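Local coordinates for orotidine 5'-phosphate decarboxylase (Pyrococcus horikoshii, PDB 2CZD) that catalyses the decarboxylation of orotidine 5'-monophosphate to UMP, the last step of de novo UMP synthesis, and works as a homodimer, at the interface of chains A and B. Residues are numbered along the deposited sequence; one frame, centred on the assembly and turned at random. Chains: chain A/B, Orotidine 5'-phosphate decarboxylase.

Contact 1: the interface of chains A and B. Residues chain A 108, 110, 112-113, 115, 117; chain B 64, 88-89, 91-92.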
# COMPACT_ATOMS: atom_id res chain seq x y z
N MET A 108 14.64 -3.84 -0.56
CA MET A 108 13.81 -5.03 -0.45
C MET A 108 14.61 -6.25 -0.91
O MET A 108 15.71 -6.10 -1.44
CB MET A 108 12.50 -4.84 -1.21
CG MET A 108 11.61 -3.80 -0.53
SD MET A 108 10.07 -3.45 -1.38
CE MET A 108 9.03 -4.70 -0.72
N HIS A 110 13.14 -9.31 -2.64
CA HIS A 110 12.59 -10.17 -3.69
C HIS A 110 13.29 -9.77 -4.99
O HIS A 110 13.82 -8.66 -5.11
CB HIS A 110 11.08 -9.97 -3.80
CG HIS A 110 10.68 -8.55 -4.07
ND1 HIS A 110 10.79 -7.55 -3.13
CD2 HIS A 110 10.14 -7.97 -5.17
CE1 HIS A 110 10.34 -6.42 -3.64
NE2 HIS A 110 9.94 -6.65 -4.88
N GLY A 112 12.27 -8.74 -7.84
CA GLY A 112 11.79 -7.50 -8.40
C GLY A 112 12.39 -6.23 -7.81
O GLY A 112 12.38 -5.18 -8.45
N ALA A 113 12.91 -6.32 -6.58
CA ALA A 113 13.51 -5.16 -5.92
C ALA A 113 14.76 -4.66 -6.67
O ALA A 113 15.15 -3.50 -6.53
CB ALA A 113 13.87 -5.50 -4.48
N GLU A 115 14.98 -4.08 -9.77
CA GLU A 115 14.60 -3.24 -10.90
C GLU A 115 14.68 -1.73 -10.63
O GLU A 115 15.33 -0.99 -11.38
CB GLU A 115 13.18 -3.60 -11.35
CG GLU A 115 12.98 -5.01 -11.88
CD GLU A 115 11.49 -5.27 -12.13
OE1 GLU A 115 10.78 -4.33 -12.52
OE2 GLU A 115 11.05 -6.41 -11.95
N ILE A 117 13.89 -0.33 -6.83
CA ILE A 117 14.09 -0.00 -5.43
C ILE A 117 15.55 -0.06 -4.98
O ILE A 117 16.11 0.93 -4.51
CB ILE A 117 13.25 -0.93 -4.51
CG1 ILE A 117 11.76 -0.66 -4.72
CG2 ILE A 117 13.63 -0.72 -3.04
CD1 ILE A 117 10.89 -1.55 -3.88
N PRO B 64 5.84 -9.95 -3.51
CA PRO B 64 4.89 -10.74 -4.30
C PRO B 64 3.86 -11.56 -3.54
O PRO B 64 2.67 -11.46 -3.82
CB PRO B 64 5.80 -11.60 -5.18
CG PRO B 64 6.98 -10.70 -5.40
CD PRO B 64 7.22 -10.09 -4.03
N VAL B 88 7.90 -1.46 -7.28
CA VAL B 88 8.35 -2.60 -6.50
C VAL B 88 8.80 -3.79 -7.34
O VAL B 88 9.40 -4.72 -6.81
CB VAL B 88 7.24 -2.97 -5.46
CG1 VAL B 88 7.64 -4.14 -4.58
CG2 VAL B 88 7.00 -1.74 -4.57
N GLY B 89 8.53 -3.76 -8.64
CA GLY B 89 9.00 -4.86 -9.46
C GLY B 89 7.90 -5.59 -10.21
O GLY B 89 6.74 -5.57 -9.81
N ASP B 91 7.53 -8.84 -10.52
CA ASP B 91 6.98 -9.98 -9.79
C ASP B 91 5.84 -9.55 -8.88
O ASP B 91 4.82 -10.25 -8.80
CB ASP B 91 8.08 -10.76 -9.02
CG ASP B 91 9.01 -9.88 -8.20
OD1 ASP B 91 9.96 -10.43 -7.61
OD2 ASP B 91 8.82 -8.65 -8.14
N SER B 92 5.99 -8.41 -8.21
CA SER B 92 4.93 -7.91 -7.37
C SER B 92 3.70 -7.52 -8.19
O SER B 92 2.57 -7.70 -7.73
CB SER B 92 5.42 -6.75 -6.50
OG SER B 92 6.28 -7.25 -5.48
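The imidazole of A:His110 reaches across the subunit boundary and meets B:Val88 and B:Asp91 with its edge, an example of a ring read by its rim. Hydrogen bonds cross at the histidine and at the carboxylate. NE2 of the ring donates to the backbone O of B:Val88 at 2.8 Å, nearly straight at the hydrogen (162°), with the acceptor close to the ring plane. The second runs from the backbone N of A:Gly112, in the 3-10 helix 111-114, to the carboxylate OD1 of B:Asp91 at 2.9 Å, approaching from above the carboxylate plane. The other carboxylate oxygen, OD2, takes the backbone N of B:Ser92 at 2.8 Å, a rather bent bond that ties the acid to the first turn of helix 90-97. With CG of B:Asp91 between its own backbone N and carbonyl carbon (chi1 47°), the carboxylate lies alongside CD2 of the imidazole, the two planes 34° apart. An alanine in place of B:Asp91 would probably leave the N-H of A:Gly112 without its mate and open a gap beside the histidine edge.

Apolar contacts fill in around these bonds. CD of B:Pro64 comes within 3.8 Å of CD2 of A:His110, while CG1 of B:Val88 sits 3.7 Å from CE1 of A:His110. Beside the histidine, A:Ile117 lies alongside B:Val88, pointing the same way, its CD1 3.8 Å from CA of B:Val88, and the sulphur of A:Met108 borders CG1 more loosely. The carboxylate of A:Glu115 rests near CA of B:Gly89.

Together these contacts pin the 3-10 segment of one subunit onto the start of helix 90-97 in the other, helping to hold the homodimer together.

Contact 2: the interface of chains A and B. Residues chain A 62-64, 88, 91-92; chain B 108, 110-113.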
# COMPACT_ATOMS: atom_id res chain seq x y z
N ASP A 62 1.00 5.97 -0.94
CA ASP A 62 -0.03 6.77 -1.60
C ASP A 62 0.29 8.27 -1.50
O ASP A 62 1.32 8.66 -0.96
CB ASP A 62 -1.40 6.45 -0.98
CG ASP A 62 -2.52 6.39 -2.03
OD1 ASP A 62 -2.66 7.38 -2.78
OD2 ASP A 62 -3.23 5.37 -2.10
N ILE A 63 -0.60 9.11 -2.04
CA ILE A 63 -0.40 10.55 -1.94
C ILE A 63 -0.49 10.94 -0.44
O ILE A 63 -1.05 10.19 0.37
CB ILE A 63 -1.46 11.32 -2.75
CG1 ILE A 63 -2.87 11.01 -2.23
CG2 ILE A 63 -1.33 10.95 -4.21
CD1 ILE A 63 -3.98 11.82 -2.94
N PRO A 64 0.05 12.10 -0.06
CA PRO A 64 0.00 12.49 1.36
C PRO A 64 -1.34 12.37 2.07
O PRO A 64 -1.41 11.81 3.15
CB PRO A 64 0.50 13.93 1.34
CG PRO A 64 1.51 13.91 0.19
CD PRO A 64 0.77 13.11 -0.87
N VAL A 88 7.77 7.08 -2.60
CA VAL A 88 6.71 7.99 -2.99
C VAL A 88 7.01 9.45 -2.62
O VAL A 88 6.27 10.35 -3.00
CB VAL A 88 5.34 7.49 -2.43
CG1 VAL A 88 4.19 8.43 -2.79
CG2 VAL A 88 5.04 6.14 -3.05
N ASP A 91 6.99 14.18 1.31
CA ASP A 91 5.68 14.62 1.80
C ASP A 91 4.76 13.46 2.21
O ASP A 91 4.08 13.53 3.23
CB ASP A 91 4.99 15.57 0.81
CG ASP A 91 4.80 14.99 -0.58
OD1 ASP A 91 4.20 15.71 -1.41
OD2 ASP A 91 5.23 13.86 -0.87
N SER A 92 4.77 12.38 1.44
CA SER A 92 3.93 11.21 1.78
C SER A 92 4.44 10.53 3.07
O SER A 92 3.64 10.00 3.86
CB SER A 92 3.90 10.22 0.62
OG SER A 92 3.14 10.73 -0.48
N MET B 108 2.70 10.01 -10.53
CA MET B 108 1.81 10.47 -9.47
C MET B 108 1.61 11.98 -9.47
O MET B 108 2.38 12.72 -10.08
CB MET B 108 2.27 9.94 -8.12
CG MET B 108 1.89 8.48 -7.99
SD MET B 108 2.39 7.73 -6.43
CE MET B 108 1.00 8.19 -5.38
N HIS B 110 1.14 14.23 -6.56
CA HIS B 110 1.61 15.06 -5.45
C HIS B 110 3.04 15.58 -5.60
O HIS B 110 3.83 15.05 -6.40
CB HIS B 110 1.51 14.26 -4.16
CG HIS B 110 2.39 13.05 -4.15
ND1 HIS B 110 2.26 12.02 -5.06
CD2 HIS B 110 3.43 12.71 -3.34
CE1 HIS B 110 3.18 11.10 -4.81
NE2 HIS B 110 3.90 11.49 -3.77
N PRO B 111 3.40 16.62 -4.83
CA PRO B 111 4.77 17.16 -4.93
C PRO B 111 5.86 16.10 -4.76
O PRO B 111 6.85 16.11 -5.48
CB PRO B 111 4.80 18.23 -3.83
CG PRO B 111 3.40 18.73 -3.85
CD PRO B 111 2.57 17.47 -3.96
N GLY B 112 5.67 15.18 -3.83
CA GLY B 112 6.67 14.16 -3.60
C GLY B 112 6.93 13.26 -4.81
O GLY B 112 8.00 12.62 -4.89
N ALA B 113 5.97 13.22 -5.73
CA ALA B 113 6.13 12.37 -6.92
C ALA B 113 7.33 12.79 -7.76
O ALA B 113 7.92 11.95 -8.46
CB ALA B 113 4.87 12.40 -7.77
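At the dimer interface, the 3-10 helix 111-114 of chain B and the histidine just before it dock against the N-terminal ends of helices 64-76 and 90-97 of chain A. B:His110 is the residue that reaches over. Its CG stands between the backbone N and the carbonyl carbon (chi1 63°), and the ring presents NE2 to the backbone O of A:Val88 at 2.7 Å. The acceptor lies close to the ring plane, and the donor lies in the carbonyl plane.

The rest of the side chain is flanked by unlike groups: CD of A:Pro64 packs 3.6 Å from CB of B:His110, and CG1 of A:Val88 meets CE1 from a side chain set at about a right angle to it. The carboxylate of A:Asp91 lies at the CD2 edge, its plane 24° from that of the imidazole. Within chain B, the backbone N of B:Ala113 stands over one face of the ring, toward its rim.

A:Asp91 also takes a backbone N-H from each subunit: its OD1 accepts from N of B:Gly112 at 2.9 Å, and its OD2 from N of A:Ser92. B:Pro111 crosses the same carboxylate, with CB and CD both near OD1.

Beside the histidine, the thioether of B:Met108 bends at chi3 (85°) and brings its terminal CE to 3.8 Å from CG2 of A:Ile63. That isoleucine belongs to the substrate-binding stretch, and bonds within chain A are likely to steady it: N of A:Ile63 donates to the anti lone pair of OD1 of A:Asp62, and the hydroxyl OG of A:Ser92 donates to the backbone O of A:Asp62 at 2.8 Å.

Contact 1 and contact 2 are twins about the dimer two-fold, their centres about 20 Å apart. In both, the segment with A:His110 or B:His110 and 3-10 helix 111-114 of one chain meets the partner's valine (B:Val88, A:Val88) and the starts of helices 64-76 and 90-97, so each subunit gives and receives closely similar, though not identical, contacts. The centres lie about 10 Å and 12 Å from A:Lys59, the catalytic lysine. Because the substrate-binding stretch containing B:Pro64 or A:Pro64 takes part in both, dimerisation may also steady the active-site walls, although the structure alone does not show any such coupling.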